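Local coordinates for short-chain dehydrogenase/reductase SDR (Burkholderia phymatum, PDB 5IG2), which probably acts as an NAD-dependent oxidoreductase on CH-OH groups, binding NAD in a Rossmann-type fold, at residues A99-G104 against F119-M124; N148-A153 against A166-V171; A17-A22 against L41-V46. All blocks are in the same frame, centred on the assembly; numbering follows the deposited sequence.

Interaction 1. Residues A99-G104 against F119-M124; sequences AGVGAG and FGVNVM. With NAD (nicotinamide-adenine-dinucleotide), chain F.
Asn122 lays its amide along the backbone of Val101 and uses both ends of it. OD1 receives Val101 N at 2.9 Å, with the donor in the carbonyl plane on a lone pair and the bond nearly straight (163°). ND2 donates a hydrogen bond to Val101 O, also at 2.9 Å, and that oxygen lies close to the amide plane. The two bonds take up the N-H and C=O of a single residue and fix the rotation of the amide; Ser167 OG is a further partner of ND2. With CG anti to the carbonyl carbon (chi1 -68°), OD1 also comes within 3.1 Å of Gly100 CA.

The side chains of Val101 and Val121 cross at about a right angle. Val101 CG2, wedged between its own backbone N and carbonyl carbon, meets Val121 CB at 4.0 Å. Val101 CG1 and both methyls of Val121 turn to the adenine of NAD: Val101 CG1 approaches N7A at 3.6 Å, and Val121 CG2 lies 3.6 Å from the exocyclic N6A. Ala99 CB rests against one face of the same base. A water donates to Ala99 O and to Val121 O, bridging loop and helix.

Ala99 and Gly100 close the NNAG sequence of the family, and Asn122 probably corresponds to the asparagine of the SDR Asn-Ser-Tyr-Lys tetrad. The helix widens here into a pi-type turn, in which Phe119 O accepts from both Val123 N and Met124 N.

The contact ties the loop after strand 94-97 to helix 112-140. Thr20, at the end of strand 16-20, holds Ala99 N, while helix 162-185 packs on Asn122 and Phe119. The far side of the helix meets the second subunit, where Phe119 packs on Phe119 of that chain.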
# COMPACT_ATOMS: atom_id res chain seq x y z
N ALA B 99 -38.86 -34.64 -7.17
CA ALA B 99 -38.54 -34.89 -5.77
C ALA B 99 -38.06 -36.32 -5.58
O ALA B 99 -38.57 -37.25 -6.21
CB ALA B 99 -39.75 -34.63 -4.87
N GLY B 100 -37.08 -36.49 -4.70
CA GLY B 100 -36.57 -37.82 -4.41
C GLY B 100 -35.76 -37.82 -3.15
O GLY B 100 -35.28 -36.77 -2.69
N VAL B 101 -35.63 -39.00 -2.55
CA VAL B 101 -34.84 -39.22 -1.35
C VAL B 101 -34.05 -40.51 -1.54
O VAL B 101 -34.19 -41.21 -2.55
CB VAL B 101 -35.71 -39.31 -0.07
CG1 VAL B 101 -36.47 -38.02 0.16
CG2 VAL B 101 -36.68 -40.50 -0.14
N GLY B 102 -33.22 -40.83 -0.56
CA GLY B 102 -32.43 -42.05 -0.64
C GLY B 102 -32.03 -42.57 0.72
O GLY B 102 -32.11 -41.86 1.73
N ALA B 103 -31.61 -43.83 0.74
CA ALA B 103 -31.03 -44.47 1.90
C ALA B 103 -30.10 -45.56 1.39
O ALA B 103 -30.30 -46.09 0.30
CB ALA B 103 -32.10 -45.06 2.82
N GLY B 104 -29.08 -45.89 2.18
CA GLY B 104 -28.09 -46.85 1.75
C GLY B 104 -27.77 -47.86 2.84
O GLY B 104 -28.34 -47.82 3.94
N PHE B 119 -39.73 -45.44 -1.33
CA PHE B 119 -40.67 -45.76 -2.39
C PHE B 119 -41.85 -44.79 -2.39
O PHE B 119 -42.40 -44.49 -3.46
CB PHE B 119 -41.13 -47.21 -2.27
CG PHE B 119 -40.27 -48.16 -3.07
CD1 PHE B 119 -39.00 -48.49 -2.62
CD2 PHE B 119 -40.70 -48.66 -4.29
CE1 PHE B 119 -38.18 -49.34 -3.37
CE2 PHE B 119 -39.90 -49.51 -5.03
CZ PHE B 119 -38.63 -49.86 -4.57
N GLY B 120 -42.21 -44.26 -1.22
CA GLY B 120 -43.29 -43.29 -1.17
C GLY B 120 -42.97 -42.02 -1.94
O GLY B 120 -43.82 -41.48 -2.64
N VAL B 121 -41.73 -41.53 -1.81
CA VAL B 121 -41.36 -40.33 -2.55
C VAL B 121 -41.00 -40.68 -3.99
O VAL B 121 -41.54 -40.09 -4.94
CB VAL B 121 -40.20 -39.60 -1.85
CG1 VAL B 121 -39.88 -38.29 -2.61
CG2 VAL B 121 -40.53 -39.35 -0.37
N ASN B 122 -40.07 -41.62 -4.16
CA ASN B 122 -39.42 -41.84 -5.45
C ASN B 122 -40.33 -42.54 -6.45
O ASN B 122 -40.21 -42.30 -7.65
CB ASN B 122 -38.15 -42.67 -5.27
CG ASN B 122 -37.05 -41.91 -4.54
OD1 ASN B 122 -37.29 -40.85 -3.97
ND2 ASN B 122 -35.83 -42.47 -4.56
N VAL B 123 -41.22 -43.42 -5.99
CA VAL B 123 -42.12 -44.11 -6.90
C VAL B 123 -43.52 -43.52 -6.81
O VAL B 123 -44.06 -43.03 -7.81
CB VAL B 123 -42.14 -45.62 -6.62
CG1 VAL B 123 -43.18 -46.31 -7.51
CG2 VAL B 123 -40.73 -46.20 -6.84
N MET B 124 -44.12 -43.54 -5.61
CA MET B 124 -45.49 -43.07 -5.47
C MET B 124 -45.63 -41.59 -5.82
O MET B 124 -46.65 -41.18 -6.37
CB MET B 124 -45.99 -43.35 -4.06
CG MET B 124 -46.09 -44.83 -3.76
SD MET B 124 -47.03 -45.74 -5.04
CE MET B 124 -46.38 -47.40 -4.81
PA NAD F . -32.09 -32.30 -3.41
O1A NAD F . -32.08 -32.81 -2.02
O2A NAD F . -31.18 -31.09 -3.63
O5B NAD F . -33.55 -31.95 -3.95
C5B NAD F . -34.64 -32.87 -3.77
C4B NAD F . -35.77 -32.09 -3.15
O4B NAD F . -36.91 -32.96 -2.98
C3B NAD F . -35.47 -31.48 -1.76
O3B NAD F . -35.69 -30.08 -1.75
C2B NAD F . -36.45 -32.20 -0.83
O2B NAD F . -36.94 -31.36 0.21
C1B NAD F . -37.57 -32.56 -1.80
N9A NAD F . -38.43 -33.65 -1.34
C8A NAD F . -38.05 -34.80 -0.70
N7A NAD F . -39.06 -35.54 -0.30
C5A NAD F . -40.18 -34.84 -0.73
C6A NAD F . -41.55 -35.09 -0.61
N6A NAD F . -42.07 -36.11 0.07
N1A NAD F . -42.40 -34.21 -1.19
C2A NAD F . -41.90 -33.14 -1.82
N3A NAD F . -40.61 -32.79 -1.97
C4A NAD F . -39.80 -33.68 -1.39
O3 NAD F . -31.64 -33.46 -4.40
PN NAD F . -31.64 -33.56 -6.00
O1N NAD F . -31.91 -32.23 -6.59
O2N NAD F . -30.40 -34.28 -6.37
O5D NAD F . -32.89 -34.53 -6.20
C5D NAD F . -33.76 -34.41 -7.34
C4D NAD F . -33.89 -35.77 -7.98
O4D NAD F . -32.66 -36.13 -8.65
C3D NAD F . -34.20 -36.92 -7.02
O3D NAD F . -35.21 -37.75 -7.58
C2D NAD F . -32.88 -37.68 -6.96
O2D NAD F . -33.10 -39.05 -6.64
C1D NAD F . -32.40 -37.48 -8.39
N1N NAD F . -30.91 -37.75 -8.67
C2N NAD F . -29.98 -37.03 -8.02
C3N NAD F . -28.64 -37.23 -8.29
C7N NAD F . -27.55 -36.37 -7.72
O7N NAD F . -26.39 -36.78 -7.72
N7N NAD F . -27.90 -35.23 -7.13
C4N NAD F . -28.28 -38.17 -9.24
C5N NAD F . -29.26 -38.89 -9.91
C6N NAD F . -30.58 -38.67 -9.61
O HOH W 1 -41.24 -37.97 -6.75

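Interaction 2. Residues N148-A153 against A166-V171; sequences NTASVA and ASKHAV. With NAD (nicotinamide-adenine-dinucleotide), chain F; ACT (acetate ion), chain G.
Lys168 NZ is gripped from several sides: it donates to both hydroxyls of the nicotinamide ribose, NAD O3D at 2.9 Å and O2D at 3.0 Å, and to Thr149 O at 3.2 Å, with a weak bond to Ala150 O. It stands above the carbonyl plane of Thr149, off the lone pairs. The chain bends at chi2 (-57°), then runs extended past Ser151 CB and the Ala150 carbonyl to the ribose.

Ser151 OG accepts from Ala153 N at 2.8 Å, an ST turn, and donates to an acetate that Tyr164 OH also binds. Tyr164 and Lys168 have the YxxxK spacing of the family; with Ser151 they probably form its catalytic group.

Val171 CG1 fits between Asn148 CB and Ala150 CB, 3.9 Å from each. The His169 ring turns its CD2 edge to Ala153 O at 3.0 Å, while its NE2 bonds to Leu156 O.

Thus helix 162-185 is laid on the end of strand 144-149, within the beta-alpha-beta unit that continues into strand 189-194. Asn148 pairs with that strand by backbone bonds, Thr149 with Asn97 on the other side, and helix 112-140 flanks Ser167.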
# COMPACT_ATOMS: atom_id res chain seq x y z
N ASN B 148 -39.79 -37.33 -15.75
CA ASN B 148 -39.55 -38.04 -14.50
C ASN B 148 -38.06 -38.16 -14.25
O ASN B 148 -37.32 -38.63 -15.13
CB ASN B 148 -40.20 -39.43 -14.53
CG ASN B 148 -41.70 -39.36 -14.63
OD1 ASN B 148 -42.32 -38.36 -14.25
ND2 ASN B 148 -42.31 -40.43 -15.15
N THR B 149 -37.61 -37.75 -13.07
CA THR B 149 -36.20 -37.89 -12.70
C THR B 149 -35.96 -39.28 -12.13
O THR B 149 -36.45 -39.60 -11.04
CB THR B 149 -35.76 -36.84 -11.69
OG1 THR B 149 -36.10 -35.54 -12.17
CG2 THR B 149 -34.25 -36.95 -11.48
N ALA B 150 -35.23 -40.11 -12.87
CA ALA B 150 -34.75 -41.36 -12.28
C ALA B 150 -33.31 -41.12 -11.82
O ALA B 150 -33.08 -40.30 -10.92
CB ALA B 150 -34.85 -42.52 -13.29
N SER B 151 -32.35 -41.78 -12.46
CA SER B 151 -30.95 -41.74 -12.06
C SER B 151 -30.21 -42.76 -12.91
O SER B 151 -30.85 -43.65 -13.47
CB SER B 151 -30.77 -42.08 -10.58
OG SER B 151 -29.40 -42.27 -10.26
N VAL B 152 -28.88 -42.67 -13.00
CA VAL B 152 -28.13 -43.83 -13.49
C VAL B 152 -28.34 -45.03 -12.58
O VAL B 152 -28.15 -46.17 -13.01
CB VAL B 152 -26.63 -43.51 -13.66
CG1 VAL B 152 -26.44 -42.36 -14.64
CG2 VAL B 152 -25.97 -43.21 -12.31
N ALA B 153 -28.74 -44.81 -11.31
CA ALA B 153 -29.10 -45.92 -10.43
C ALA B 153 -30.38 -46.63 -10.87
O ALA B 153 -30.73 -47.66 -10.28
CB ALA B 153 -29.28 -45.44 -9.00
N ALA B 166 -33.75 -49.78 -6.61
CA ALA B 166 -35.02 -50.40 -6.96
C ALA B 166 -36.06 -49.35 -7.30
O ALA B 166 -36.79 -49.48 -8.30
CB ALA B 166 -35.50 -51.30 -5.82
N SER B 167 -36.11 -48.27 -6.51
CA SER B 167 -37.10 -47.23 -6.78
C SER B 167 -36.82 -46.55 -8.12
O SER B 167 -37.76 -46.22 -8.86
CB SER B 167 -37.12 -46.20 -5.63
OG SER B 167 -35.95 -45.40 -5.59
N LYS B 168 -35.55 -46.38 -8.47
CA LYS B 168 -35.22 -45.71 -9.71
C LYS B 168 -35.40 -46.62 -10.92
O LYS B 168 -35.76 -46.14 -12.00
CB LYS B 168 -33.79 -45.16 -9.63
CG LYS B 168 -33.62 -44.06 -8.57
CD LYS B 168 -34.60 -42.90 -8.82
CE LYS B 168 -34.27 -41.69 -7.95
NZ LYS B 168 -35.12 -40.51 -8.31
N HIS B 169 -35.18 -47.93 -10.79
CA HIS B 169 -35.53 -48.82 -11.88
C HIS B 169 -37.04 -48.83 -12.10
O HIS B 169 -37.51 -48.96 -13.24
CB HIS B 169 -35.02 -50.25 -11.61
CG HIS B 169 -33.55 -50.41 -11.83
ND1 HIS B 169 -33.04 -51.16 -12.88
CD2 HIS B 169 -32.48 -49.92 -11.16
CE1 HIS B 169 -31.71 -51.13 -12.82
NE2 HIS B 169 -31.35 -50.39 -11.80
N ALA B 170 -37.81 -48.70 -11.02
CA ALA B 170 -39.26 -48.58 -11.15
C ALA B 170 -39.63 -47.32 -11.95
O ALA B 170 -40.49 -47.37 -12.84
CB ALA B 170 -39.91 -48.58 -9.77
N VAL B 171 -38.99 -46.18 -11.64
CA VAL B 171 -39.25 -44.95 -12.39
C VAL B 171 -38.88 -45.12 -13.86
O VAL B 171 -39.62 -44.70 -14.76
CB VAL B 171 -38.51 -43.76 -11.76
CG1 VAL B 171 -38.67 -42.46 -12.62
CG2 VAL B 171 -38.99 -43.52 -10.33
PA NAD F . -32.09 -32.30 -3.41
O1A NAD F . -32.08 -32.81 -2.02
O2A NAD F . -31.18 -31.09 -3.63
O5B NAD F . -33.55 -31.95 -3.95
C5B NAD F . -34.64 -32.87 -3.77
C4B NAD F . -35.77 -32.09 -3.15
O4B NAD F . -36.91 -32.96 -2.98
C3B NAD F . -35.47 -31.48 -1.76
O3B NAD F . -35.69 -30.08 -1.75
C2B NAD F . -36.45 -32.20 -0.83
O2B NAD F . -36.94 -31.36 0.21
C1B NAD F . -37.57 -32.56 -1.80
N9A NAD F . -38.43 -33.65 -1.34
C8A NAD F . -38.05 -34.80 -0.70
N7A NAD F . -39.06 -35.54 -0.30
C5A NAD F . -40.18 -34.84 -0.73
C6A NAD F . -41.55 -35.09 -0.61
N6A NAD F . -42.07 -36.11 0.07
N1A NAD F . -42.40 -34.21 -1.19
C2A NAD F . -41.90 -33.14 -1.82
N3A NAD F . -40.61 -32.79 -1.97
C4A NAD F . -39.80 -33.68 -1.39
O3 NAD F . -31.64 -33.46 -4.40
PN NAD F . -31.64 -33.56 -6.00
O1N NAD F . -31.91 -32.23 -6.59
O2N NAD F . -30.40 -34.28 -6.37
O5D NAD F . -32.89 -34.53 -6.20
C5D NAD F . -33.76 -34.41 -7.34
C4D NAD F . -33.89 -35.77 -7.98
O4D NAD F . -32.66 -36.13 -8.65
C3D NAD F . -34.20 -36.92 -7.02
O3D NAD F . -35.21 -37.75 -7.58
C2D NAD F . -32.88 -37.68 -6.96
O2D NAD F . -33.10 -39.05 -6.64
C1D NAD F . -32.40 -37.48 -8.39
N1N NAD F . -30.91 -37.75 -8.67
C2N NAD F . -29.98 -37.03 -8.02
C3N NAD F . -28.64 -37.23 -8.29
C7N NAD F . -27.55 -36.37 -7.72
O7N NAD F . -26.39 -36.78 -7.72
N7N NAD F . -27.90 -35.23 -7.13
C4N NAD F . -28.28 -38.17 -9.24
C5N NAD F . -29.26 -38.89 -9.91
C6N NAD F . -30.58 -38.67 -9.61
C ACT G . -27.63 -40.98 -7.55
O ACT G . -26.66 -41.49 -8.17
OXT ACT G . -28.77 -41.17 -8.05
CH3 ACT G . -27.46 -40.18 -6.29

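Interaction 3. Residues A17-A22 against L41-V46; sequences AVITGA and LVLADV. With NAD (nicotinamide-adenine-dinucleotide), chain F.
Asp45 OD2 comes within 3.1 Å of Gly21 C, setting the flat carboxylate beside the turn that ends the first strand, and next to it the adenine of NAD lies between two side chains: Val46 CG1 over one face, 3.7 Å from C4A, and Ala99 on the opposite face. The two carboxylate oxygens divide the adenosine ribose between them: OD1 accepts from NAD O2B and OD2 from O3B, each at 2.7 Å. Backbone N-H groups of Asp47 and Gly23 hold OD1 and OD2 respectively.

Behind this end, strands 17-20 and 41-45 run parallel, 13° apart. Val42 N, Ile19 N and Ala44 N bond in turn to Ala17 O, Val42 O and Ile19 O, and Ala22 N reaches Ala44 O at 3.1 Å. With helix 25-36 the strands form the beta-alpha-beta crossover of a Rossmann fold. Gly21 and Ala22 belong to the TGxxxGxG turn of short-chain dehydrogenases; an acid at the position of Asp45 is consistent with preference for NAD over NADP.

Ile19 and Leu43 lie side by side on one sheet face, CD1 to CD2 at 3.7 Å, where helix 25-36 packs on them. Ala22 CB presses on Leu43 CB at 3.6 Å. On the other face Val18 CG2 meets Val42 CB at 3.9 Å, beneath Leu81 of helix 75-89.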
# COMPACT_ATOMS: atom_id res chain seq x y z
N ALA B 17 -45.09 -24.59 -16.01
CA ALA B 17 -44.31 -25.71 -15.50
C ALA B 17 -44.63 -25.96 -14.03
O ALA B 17 -44.69 -25.02 -13.24
CB ALA B 17 -42.81 -25.45 -15.67
N VAL B 18 -44.87 -27.22 -13.69
CA VAL B 18 -45.01 -27.68 -12.31
C VAL B 18 -43.77 -28.49 -11.99
O VAL B 18 -43.45 -29.45 -12.71
CB VAL B 18 -46.28 -28.52 -12.11
CG1 VAL B 18 -46.34 -29.11 -10.70
CG2 VAL B 18 -47.53 -27.70 -12.42
N ILE B 19 -43.07 -28.12 -10.92
CA ILE B 19 -41.81 -28.76 -10.56
C ILE B 19 -41.88 -29.20 -9.11
O ILE B 19 -42.10 -28.37 -8.21
CB ILE B 19 -40.61 -27.82 -10.76
CG1 ILE B 19 -40.53 -27.33 -12.20
CG2 ILE B 19 -39.32 -28.51 -10.33
CD1 ILE B 19 -39.77 -26.02 -12.34
N THR B 20 -41.67 -30.50 -8.87
CA THR B 20 -41.55 -31.00 -7.51
C THR B 20 -40.07 -31.07 -7.11
O THR B 20 -39.18 -31.17 -7.97
CB THR B 20 -42.23 -32.37 -7.37
OG1 THR B 20 -41.41 -33.41 -7.92
CG2 THR B 20 -43.56 -32.36 -8.10
N GLY B 21 -39.82 -31.00 -5.81
CA GLY B 21 -38.45 -30.88 -5.34
C GLY B 21 -37.81 -29.56 -5.71
O GLY B 21 -36.58 -29.48 -5.85
N ALA B 22 -38.62 -28.51 -5.89
CA ALA B 22 -38.15 -27.23 -6.40
C ALA B 22 -37.36 -26.42 -5.39
O ALA B 22 -36.80 -25.38 -5.76
CB ALA B 22 -39.35 -26.42 -6.89
N LEU B 41 -44.46 -20.58 -13.23
CA LEU B 41 -43.90 -21.63 -12.39
C LEU B 41 -44.82 -21.97 -11.23
O LEU B 41 -45.27 -21.07 -10.51
CB LEU B 41 -42.52 -21.25 -11.84
CG LEU B 41 -41.47 -20.90 -12.88
CD1 LEU B 41 -40.20 -20.43 -12.20
CD2 LEU B 41 -41.19 -22.11 -13.79
N VAL B 42 -45.08 -23.27 -11.05
CA VAL B 42 -45.73 -23.81 -9.86
C VAL B 42 -44.72 -24.72 -9.18
O VAL B 42 -44.41 -25.81 -9.69
CB VAL B 42 -47.02 -24.57 -10.21
CG1 VAL B 42 -47.69 -25.11 -8.95
CG2 VAL B 42 -47.98 -23.65 -10.98
N LEU B 43 -44.17 -24.28 -8.05
CA LEU B 43 -43.05 -24.96 -7.41
C LEU B 43 -43.51 -25.65 -6.14
O LEU B 43 -44.21 -25.04 -5.32
CB LEU B 43 -41.92 -23.97 -7.11
CG LEU B 43 -41.43 -23.15 -8.32
CD1 LEU B 43 -40.21 -22.31 -7.95
CD2 LEU B 43 -41.11 -24.05 -9.50
N ALA B 44 -43.11 -26.91 -5.96
CA ALA B 44 -43.60 -27.74 -4.88
C ALA B 44 -42.44 -28.41 -4.15
O ALA B 44 -41.48 -28.87 -4.78
CB ALA B 44 -44.57 -28.82 -5.40
N ASP B 45 -42.55 -28.50 -2.83
CA ASP B 45 -41.53 -29.11 -2.00
C ASP B 45 -42.11 -29.28 -0.60
O ASP B 45 -43.04 -28.57 -0.23
CB ASP B 45 -40.24 -28.27 -1.97
CG ASP B 45 -38.98 -29.11 -1.75
OD1 ASP B 45 -38.87 -29.76 -0.68
OD2 ASP B 45 -38.09 -29.10 -2.63
N VAL B 46 -41.57 -30.23 0.14
CA VAL B 46 -41.96 -30.39 1.54
C VAL B 46 -41.07 -29.56 2.47
O VAL B 46 -41.43 -29.33 3.63
CB VAL B 46 -41.93 -31.88 1.92
CG1 VAL B 46 -40.49 -32.38 2.04
CG2 VAL B 46 -42.74 -32.13 3.17
PA NAD F . -32.09 -32.30 -3.41
O1A NAD F . -32.08 -32.81 -2.02
O2A NAD F . -31.18 -31.09 -3.63
O5B NAD F . -33.55 -31.95 -3.95
C5B NAD F . -34.64 -32.87 -3.77
C4B NAD F . -35.77 -32.09 -3.15
O4B NAD F . -36.91 -32.96 -2.98
C3B NAD F . -35.47 -31.48 -1.76
O3B NAD F . -35.69 -30.08 -1.75
C2B NAD F . -36.45 -32.20 -0.83
O2B NAD F . -36.94 -31.36 0.21
C1B NAD F . -37.57 -32.56 -1.80
N9A NAD F . -38.43 -33.65 -1.34
C8A NAD F . -38.05 -34.80 -0.70
N7A NAD F . -39.06 -35.54 -0.30
C5A NAD F . -40.18 -34.84 -0.73
C6A NAD F . -41.55 -35.09 -0.61
N6A NAD F . -42.07 -36.11 0.07
N1A NAD F . -42.40 -34.21 -1.19
C2A NAD F . -41.90 -33.14 -1.82
N3A NAD F . -40.61 -32.79 -1.97
C4A NAD F . -39.80 -33.68 -1.39
O3 NAD F . -31.64 -33.46 -4.40
PN NAD F . -31.64 -33.56 -6.00
O1N NAD F . -31.91 -32.23 -6.59
O2N NAD F . -30.40 -34.28 -6.37
O5D NAD F . -32.89 -34.53 -6.20
C5D NAD F . -33.76 -34.41 -7.34
C4D NAD F . -33.89 -35.77 -7.98
O4D NAD F . -32.66 -36.13 -8.65
C3D NAD F . -34.20 -36.92 -7.02
O3D NAD F . -35.21 -37.75 -7.58
C2D NAD F . -32.88 -37.68 -6.96
O2D NAD F . -33.10 -39.05 -6.64
C1D NAD F . -32.40 -37.48 -8.39
N1N NAD F . -30.91 -37.75 -8.67
C2N NAD F . -29.98 -37.03 -8.02
C3N NAD F . -28.64 -37.23 -8.29
C7N NAD F . -27.55 -36.37 -7.72
O7N NAD F . -26.39 -36.78 -7.72
N7N NAD F . -27.90 -35.23 -7.13
C4N NAD F . -28.28 -38.17 -9.24
C5N NAD F . -29.26 -38.89 -9.91
C6N NAD F . -30.58 -38.67 -9.61

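How the interactions relate
All three contacts are buried and touch NAD; interactions 1 and 3 reach the adenine, and interactions 1 and 2 the nicotinamide ribose. Interaction 3 is strand against strand, regular backbone bonding with aliphatic faces, and meets the adenosine end. Interaction 1 sets a loop on a helix through one amide and a few methyls; interaction 2 sets a strand end on a helix, its polar centre at the nicotinamide ribose. Interactions 1 and 2 adjoin, with centres about 9 Å apart, and share the interface between helices 112-140 and 162-185; both also reach the second subunit. Interaction 3 touches no other chain: it meets interaction 1 through Thr20 and is joined to interaction 2 by the sheet.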